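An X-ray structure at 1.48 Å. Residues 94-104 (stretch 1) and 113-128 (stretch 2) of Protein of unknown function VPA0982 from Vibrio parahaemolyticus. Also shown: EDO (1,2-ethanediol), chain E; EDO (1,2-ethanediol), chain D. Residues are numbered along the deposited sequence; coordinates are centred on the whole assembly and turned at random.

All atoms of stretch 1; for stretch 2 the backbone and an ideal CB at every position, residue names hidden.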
# COMPACT_ATOMS: atom_id res chain seq x y z
N TRP A 94 -3.91 -2.39 6.44
CA TRP A 94 -3.74 -3.43 5.44
C TRP A 94 -3.51 -2.87 4.03
O TRP A 94 -3.59 -3.60 3.05
CB TRP A 94 -4.97 -4.34 5.43
CG TRP A 94 -4.83 -5.70 6.05
CD1 TRP A 94 -5.51 -6.18 7.15
CD2 TRP A 94 -4.01 -6.77 5.59
NE1 TRP A 94 -5.14 -7.47 7.40
CE2 TRP A 94 -4.23 -7.87 6.46
CE3 TRP A 94 -3.10 -6.92 4.52
CZ2 TRP A 94 -3.59 -9.10 6.27
CZ3 TRP A 94 -2.46 -8.14 4.34
CH2 TRP A 94 -2.70 -9.22 5.22
N ASP A 95 -3.22 -1.58 3.90
CA ASP A 95 -3.11 -1.00 2.56
C ASP A 95 -2.03 -1.64 1.70
O ASP A 95 -2.24 -1.85 0.51
CB ASP A 95 -2.93 0.52 2.60
CG ASP A 95 -4.16 1.25 3.15
OD1 ASP A 95 -5.10 0.60 3.65
OD2 ASP A 95 -4.17 2.51 3.05
N VAL A 96 -0.85 -1.89 2.28
CA VAL A 96 0.22 -2.51 1.49
C VAL A 96 -0.23 -3.90 1.00
O VAL A 96 -0.11 -4.22 -0.18
CB VAL A 96 1.58 -2.59 2.26
CG1 VAL A 96 2.58 -3.46 1.48
CG2 VAL A 96 2.15 -1.17 2.49
N GLY A 97 -0.78 -4.73 1.89
CA GLY A 97 -1.10 -6.09 1.48
C GLY A 97 -2.27 -6.17 0.51
O GLY A 97 -2.27 -6.99 -0.41
N ILE A 98 -3.27 -5.31 0.69
CA ILE A 98 -4.39 -5.23 -0.25
C ILE A 98 -3.91 -4.77 -1.63
O ILE A 98 -4.32 -5.33 -2.66
CB ILE A 98 -5.52 -4.33 0.32
CG1 ILE A 98 -6.22 -5.07 1.48
CG2 ILE A 98 -6.56 -3.95 -0.76
CD1 ILE A 98 -7.23 -4.21 2.28
N THR A 99 -3.01 -3.78 -1.65
CA THR A 99 -2.44 -3.30 -2.90
C THR A 99 -1.71 -4.42 -3.62
O THR A 99 -1.91 -4.63 -4.82
CB THR A 99 -1.54 -2.08 -2.66
OG1 THR A 99 -2.34 -1.04 -2.09
CG2 THR A 99 -0.92 -1.56 -3.95
N LEU A 100 -0.85 -5.15 -2.89
CA LEU A 100 -0.10 -6.26 -3.51
C LEU A 100 -1.05 -7.29 -4.13
O LEU A 100 -0.86 -7.73 -5.27
CB LEU A 100 0.76 -6.95 -2.46
CG LEU A 100 1.97 -6.16 -1.98
CD1 LEU A 100 2.55 -6.90 -0.78
CD2 LEU A 100 3.00 -5.99 -3.07
N ASP A 101 -2.05 -7.70 -3.37
CA ASP A 101 -2.94 -8.78 -3.82
C ASP A 101 -3.88 -8.33 -4.94
O ASP A 101 -4.18 -9.13 -5.84
CB ASP A 101 -3.76 -9.32 -2.63
CG ASP A 101 -2.94 -10.20 -1.70
OD1 ASP A 101 -1.77 -10.56 -2.02
OD2 ASP A 101 -3.51 -10.57 -0.63
N ALA A 102 -4.35 -7.09 -4.89
CA ALA A 102 -5.28 -6.61 -5.90
C ALA A 102 -4.59 -6.55 -7.26
O ALA A 102 -5.15 -6.95 -8.27
CB ALA A 102 -5.83 -5.25 -5.52
N ILE A 103 -3.35 -6.05 -7.28
CA ILE A 103 -2.61 -6.06 -8.56
C ILE A 103 -2.31 -7.46 -9.05
O ILE A 103 -2.41 -7.74 -10.27
CB ILE A 103 -1.30 -5.28 -8.44
CG1 ILE A 103 -1.61 -3.80 -8.41
CG2 ILE A 103 -0.32 -5.62 -9.60
CD1 ILE A 103 -2.26 -3.22 -9.72
N GLU A 104 -1.96 -8.36 -8.13
CA GLU A 104 -1.71 -9.74 -8.52
C GLU A 104 -2.94 -10.43 -9.14
O GLU A 104 -2.81 -11.22 -10.08
CB GLU A 104 -1.17 -10.56 -7.34
CG GLU A 104 0.31 -10.42 -7.16
CD GLU A 104 0.81 -11.23 -5.99
OE1 GLU A 104 1.66 -10.71 -5.24
OE2 GLU A 104 0.31 -12.36 -5.79
N UNK A 113 -13.54 -6.11 -6.94
CA UNK A 113 -14.47 -5.45 -6.01
C UNK A 113 -13.72 -5.16 -4.71
O UNK A 113 -13.27 -6.09 -4.04
CB UNK A 113 -15.71 -6.31 -5.75
N UNK A 114 -13.54 -3.87 -4.42
CA UNK A 114 -12.81 -3.41 -3.25
C UNK A 114 -13.80 -2.85 -2.25
O UNK A 114 -14.57 -1.95 -2.58
CB UNK A 114 -11.76 -2.36 -3.63
N UNK A 115 -13.82 -3.44 -1.05
CA UNK A 115 -14.74 -2.98 -0.01
C UNK A 115 -13.91 -2.18 0.99
O UNK A 115 -13.27 -2.73 1.88
CB UNK A 115 -15.47 -4.15 0.67
N UNK A 116 -13.89 -0.87 0.76
CA UNK A 116 -13.14 0.07 1.59
C UNK A 116 -13.53 1.46 1.16
O UNK A 116 -13.77 1.69 -0.04
CB UNK A 116 -11.63 -0.14 1.48
N UNK A 117 -13.54 2.40 2.11
CA UNK A 117 -13.73 3.80 1.77
C UNK A 117 -12.45 4.62 1.78
O UNK A 117 -12.50 5.84 1.58
CB UNK A 117 -14.73 4.43 2.74
N UNK A 118 -11.31 3.97 1.98
CA UNK A 118 -10.02 4.65 2.11
C UNK A 118 -9.53 5.22 0.77
O UNK A 118 -9.22 4.47 -0.17
CB UNK A 118 -8.98 3.68 2.67
N UNK A 119 -9.49 6.54 0.67
CA UNK A 119 -9.12 7.19 -0.56
C UNK A 119 -7.72 6.88 -1.06
O UNK A 119 -7.43 7.09 -2.24
CB UNK A 119 -9.26 8.70 -0.38
N UNK A 120 -6.83 6.40 -0.19
CA UNK A 120 -5.50 6.04 -0.69
C UNK A 120 -5.57 4.93 -1.73
O UNK A 120 -4.67 4.78 -2.55
CB UNK A 120 -4.60 5.61 0.47
N UNK A 121 -6.65 4.16 -1.70
CA UNK A 121 -6.80 3.11 -2.72
C UNK A 121 -7.12 3.67 -4.12
O UNK A 121 -7.11 2.91 -5.11
CB UNK A 121 -7.90 2.14 -2.30
N UNK A 122 -7.35 4.98 -4.22
CA UNK A 122 -7.56 5.58 -5.55
C UNK A 122 -6.40 5.25 -6.48
O UNK A 122 -6.62 4.99 -7.68
CB UNK A 122 -7.72 7.10 -5.44
N UNK A 123 -5.17 5.27 -5.96
CA UNK A 123 -4.03 4.98 -6.82
C UNK A 123 -4.05 3.54 -7.31
O UNK A 123 -3.60 3.24 -8.43
CB UNK A 123 -2.72 5.26 -6.08
N UNK A 124 -4.56 2.65 -6.47
CA UNK A 124 -4.67 1.24 -6.83
C UNK A 124 -5.73 1.03 -7.90
O UNK A 124 -5.51 0.30 -8.88
CB UNK A 124 -5.00 0.40 -5.60
N UNK A 125 -6.89 1.68 -7.73
CA UNK A 125 -7.95 1.59 -8.73
C UNK A 125 -7.41 2.06 -10.09
O UNK A 125 -7.57 1.38 -11.12
CB UNK A 125 -9.16 2.42 -8.31
N UNK A 126 -6.77 3.23 -10.09
CA UNK A 126 -6.20 3.79 -11.32
C UNK A 126 -5.22 2.80 -11.96
O UNK A 126 -5.22 2.61 -13.17
CB UNK A 126 -5.50 5.12 -11.03
N UNK A 127 -4.36 2.18 -11.15
CA UNK A 127 -3.32 1.30 -11.71
C UNK A 127 -3.93 0.04 -12.31
O UNK A 127 -3.46 -0.46 -13.33
CB UNK A 127 -2.30 0.92 -10.63
N UNK A 128 -4.97 -0.50 -11.67
CA UNK A 128 -5.67 -1.66 -12.24
C UNK A 128 -6.27 -1.30 -13.61
O UNK A 128 -6.16 -2.06 -14.58
CB UNK A 128 -6.77 -2.14 -11.29
C1 EDO E . -5.46 8.49 -8.51
O1 EDO E . -4.14 8.84 -8.95
C2 EDO E . -6.04 9.70 -7.81
O2 EDO E . -6.17 10.75 -8.78
C1 EDO D . 2.41 -13.93 -4.45
O1 EDO D . 1.21 -13.98 -3.67
C2 EDO D . 3.31 -15.13 -4.22
O2 EDO D . 4.43 -14.71 -3.43

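Positions 113 and 115 are extended, with ideal CB atoms far from stretch 1; beta-branched residues suit such backbone, and Ile113 and Val115 stand there. Position 114 points sideways, its ideal CB beyond 5.5 Å of stretch 1, so a longer chain is needed, and the nearby Ile98 makes an apolar one suitable. It is Leu114, whose CD1 comes 3.9 Å from CG2 of Ile98.

Position 116 points toward stretch 1 but across a gap, leaving small or larger residues possible. Ser116 OG accepts locally from the backbone N of position 118 at 3.2 Å. Position 117, at phi/psi -102/6, does not demand glycine, yet Gly117 is there.

Position 118 faces the carboxylate of Asp95, the ideal CB of 118 lying 5.0 Å from Asp95 OD2. A donor such as Asn, Ser or Lys would be the simple guess. The residue is Asp118, and its OD2 lies 2.9 Å from Asp95 OD2, two acceptors without a hydrogen bond between them. Asp118 OD1 accepts from the backbone N of position 120 at 2.9 Å, a bond within the turn.

Position 119 is out of reach and helical in phi/psi, so many residues would fit; it is Gly119. Position 120 again looks at Asp95, with the ideal CB of 120 4.1 Å from Asp95 OD2, and a polar or basic chain seems natural. Asp120 adds a third acid instead. Water 1 lies 2.6 Å from Asp95 OD2 and 2.7 Å from Asp120 OD2, placed to donate to either, with more acceptors in reach than it has protons.

Position 121 points sideways, but stretch 1 offers Ile98 and Thr99 further off, which favours a long apolar or aromatic chain. Phe121 reaches across: its CE1 lies 3.7 Å from Ile98 CG2, while Thr99 OG1 sits at the ring edge, 4.0 Å from CE1. That hydroxyl already donates to Asp95 O.

Positions 122, 123, 125 and 126 lie out of reach and leave the choice open. Ser122 OG donates to Gly119 O at 2.8 Å; Leu123 and Val125 are apolar, and Glu126 OE1 accepts from O1 of the chain E ethanediol at 3.0 Å.

Position 124 points at a hollow between Ile98, Thr99, Ala102 and Ile103, so Leu, Met or Ile is expected. Leu124 is the knob: CD2 packs 3.7 Å from Ala102 CB, and CD1 3.8 Å from Ile103 CG1.

The ideal CB of position 127 is 4.2 Å from Ile103 CD1, inviting an aliphatic stem. Arg127 supplies one, Arg127 CG lying 4.2 Å from Ile103 CD1, then leads its guanidinium away to partners elsewhere in the structure. With its ideal CB 4.9 Å from Ile103 CD1, position 128 suits a branched or long aliphatic chain; it is Ile128, with CG1 4.0 Å from Ile103 CD1.

Stretch 2 113-128: ILVSGDGDFSLLVERI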
# COMPACT_ATOMS: atom_id res chain seq x y z
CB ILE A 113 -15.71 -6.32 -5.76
CG1 ILE A 113 -16.43 -6.63 -7.09
CG2 ILE A 113 -16.63 -5.66 -4.72
CD1 ILE A 113 -17.64 -7.55 -6.95
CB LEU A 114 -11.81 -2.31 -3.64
CG LEU A 114 -11.05 -1.65 -2.50
CD1 LEU A 114 -10.14 -2.62 -1.76
CD2 LEU A 114 -10.27 -0.48 -3.08
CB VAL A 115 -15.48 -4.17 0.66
CG1 VAL A 115 -16.57 -3.67 1.59
CG2 VAL A 115 -16.11 -5.06 -0.41
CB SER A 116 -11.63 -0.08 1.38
OG SER A 116 -10.92 0.84 2.21
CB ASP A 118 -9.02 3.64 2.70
CG ASP A 118 -7.63 4.21 2.97
OD1 ASP A 118 -7.28 5.31 2.48
OD2 ASP A 118 -6.86 3.51 3.69
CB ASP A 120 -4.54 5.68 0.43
CG ASP A 120 -3.92 6.91 1.08
OD1 ASP A 120 -3.81 7.93 0.38
OD2 ASP A 120 -3.56 6.84 2.28
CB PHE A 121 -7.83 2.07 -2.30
CG PHE A 121 -7.37 1.17 -1.18
CD1 PHE A 121 -6.19 0.45 -1.29
CD2 PHE A 121 -8.14 1.02 -0.03
CE1 PHE A 121 -5.77 -0.40 -0.23
CE2 PHE A 121 -7.73 0.18 0.99
CZ PHE A 121 -6.55 -0.54 0.91
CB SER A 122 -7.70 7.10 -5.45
OG SER A 122 -8.81 7.39 -4.63
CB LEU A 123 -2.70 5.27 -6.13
CG LEU A 123 -2.25 6.74 -6.12
CD1 LEU A 123 -3.16 7.62 -5.28
CD2 LEU A 123 -0.81 6.85 -5.64
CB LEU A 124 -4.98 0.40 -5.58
CG LEU A 124 -5.44 -1.04 -5.82
CD1 LEU A 124 -4.36 -1.88 -6.53
CD2 LEU A 124 -5.86 -1.65 -4.48
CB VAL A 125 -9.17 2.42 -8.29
CG1 VAL A 125 -10.17 2.57 -9.42
CG2 VAL A 125 -9.79 1.79 -7.01
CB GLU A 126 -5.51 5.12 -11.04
CG GLU A 126 -4.74 5.73 -12.20
CD GLU A 126 -4.01 6.99 -11.78
OE1 GLU A 126 -3.05 6.90 -10.97
OE2 GLU A 126 -4.42 8.07 -12.24
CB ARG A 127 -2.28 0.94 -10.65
CG ARG A 127 -0.95 0.49 -11.24
CD ARG A 127 -0.19 1.61 -11.96
NE ARG A 127 0.05 2.78 -11.11
CZ ARG A 127 1.18 3.02 -10.45
NH1 ARG A 127 2.20 2.18 -10.51
NH2 ARG A 127 1.29 4.09 -9.66
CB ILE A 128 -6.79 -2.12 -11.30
CG1 ILE A 128 -6.19 -2.77 -10.05
CG2 ILE A 128 -7.72 -3.12 -12.02
CD1 ILE A 128 -7.20 -2.96 -8.90
O HOH W 1 -4.49 4.95 4.00
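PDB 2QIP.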